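Titin (Homo sapiens, PDB 2A38) is a giant muscle protein whose N-terminal pair of immunoglobulin domains probably helps anchor it at the sarcomere Z-disc. Local coordinates at residues 68-71 with 72-76. Residues are numbered along the deposited sequence; the frame is centred on the assembly and turned at random.
Sequences PAVT and KANSG
N74 folds its side chain back alongside the backbone of T71, and the two residues hold each other at both ends of a type I beta-turn over T71-N74. The main-chain N of N74 donates to T71 O at 3.0 Å, the bond that closes this turn. In return N74 OD1 accepts a nearly straight (164°) but long and weak bond from T71 N, at 3.5 Å. With CG anti to its own carbonyl carbon (chi1 -71°), the asparagine amide is brought back to T71 N, where OD1 also meets a water that bridges to A69 O. The threonine hydroxyl, set between its backbone N and carbonyl carbon (chi1 64°), lies over the face of this amide, with OG1 3.4 Å from N74 CG, and reaches A73 CB at 3.9 Å. This is the E-F turn of an I-set immunoglobulin domain, linking strands 62-67 and 76-84 of the two facing sheets, and Y78 OH bonds to N74 O, four residues before it, in the tyrosine corner of Ig folds. Without the amide, as with an alanine here, T71 N and the bridging water would probably lose their shared acceptor, and T71 OG1 the flat group it packs on. V70 is buried against V97, and its CG1 lies 4.3 Å from N74 CB. At the exit, S75 OG donates to K72 O at 3.2 Å, while the K72 chain, extended beyond CG, brings NZ into a long, weak ion pair with E19.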
loop_
_atom_site.group_PDB
_atom_site.type_symbol
_atom_site.label_atom_id
_atom_site.label_comp_id
_atom_site.label_asym_id
_atom_site.label_seq_id
_atom_site.Cartn_x
_atom_site.Cartn_y
_atom_site.Cartn_z
ATOM N N PRO A 68 1.181 8.117 9.312
ATOM C CA PRO A 68 1.941 6.887 9.048
ATOM C C PRO A 68 1.747 6.345 7.629
ATOM O O PRO A 68 2.636 6.465 6.785
ATOM C CB PRO A 68 1.424 5.937 10.121
ATOM C CG PRO A 68 1.183 6.862 11.276
ATOM C CD PRO A 68 0.463 8.011 10.597
ATOM N N ALA A 69 0.591 5.746 7.366
ATOM C CA ALA A 69 0.302 5.214 6.037
ATOM C C ALA A 69 -0.675 6.163 5.361
ATOM O O ALA A 69 -1.870 6.150 5.655
ATOM C CB ALA A 69 -0.306 3.823 6.145
ATOM N N VAL A 70 -0.169 6.992 4.457
ATOM C CA VAL A 70 -1.019 7.954 3.769
ATOM C C VAL A 70 -1.950 7.318 2.749
ATOM O O VAL A 70 -1.555 6.431 1.997
ATOM C CB VAL A 70 -0.180 9.016 3.054
ATOM C CG1 VAL A 70 -1.090 10.044 2.396
ATOM C CG2 VAL A 70 0.736 9.686 4.046
ATOM N N THR A 71 -3.191 7.786 2.728
ATOM C CA THR A 71 -4.179 7.276 1.789
ATOM C C THR A 71 -4.603 8.421 0.872
ATOM O O THR A 71 -4.408 9.588 1.209
ATOM C CB THR A 71 -5.410 6.727 2.530
ATOM O OG1 THR A 71 -6.059 7.791 3.236
ATOM C CG2 THR A 71 -4.988 5.655 3.529
ATOM N N LYS A 72 -5.171 8.093 -0.286
ATOM C CA LYS A 72 -5.605 9.118 -1.232
ATOM C C LYS A 72 -6.688 10.002 -0.634
ATOM O O LYS A 72 -6.910 11.124 -1.087
ATOM C CB LYS A 72 -6.134 8.473 -2.510
ATOM C CG LYS A 72 -5.055 8.001 -3.466
ATOM C CD LYS A 72 -5.671 7.308 -4.671
ATOM C CE LYS A 72 -4.611 6.948 -5.694
ATOM N NZ LYS A 72 -5.172 6.158 -6.825
ATOM N N ALA A 73 -7.360 9.489 0.389
ATOM C CA ALA A 73 -8.430 10.223 1.050
ATOM C C ALA A 73 -7.900 11.278 2.025
ATOM O O ALA A 73 -8.677 11.996 2.650
ATOM C CB ALA A 73 -9.340 9.241 1.784
ATOM N N ASN A 74 -6.578 11.370 2.147
ATOM C CA ASN A 74 -5.945 12.325 3.057
ATOM C C ASN A 74 -5.439 13.601 2.387
ATOM O O ASN A 74 -5.177 14.594 3.058
ATOM C CB ASN A 74 -4.783 11.656 3.795
ATOM C CG ASN A 74 -5.248 10.642 4.811
ATOM O OD1 ASN A 74 -4.477 9.790 5.247
ATOM N ND2 ASN A 74 -6.510 10.731 5.205
ATOM N N SER A 75 -5.294 13.585 1.069
ATOM C CA SER A 75 -4.808 14.774 0.389
ATOM C C SER A 75 -5.755 15.949 0.655
ATOM O O SER A 75 -6.837 15.776 1.212
ATOM C CB SER A 75 -4.668 14.504 -1.114
ATOM O OG SER A 75 -5.899 14.118 -1.684
ATOM N N GLY A 76 -5.339 17.149 0.269
ATOM C CA GLY A 76 -6.172 18.315 0.492
ATOM C C GLY A 76 -5.391 19.389 1.210
ATOM O O GLY A 76 -4.161 19.312 1.286
HETATM O O HOH W 1 -3.635 7.288 7.023
#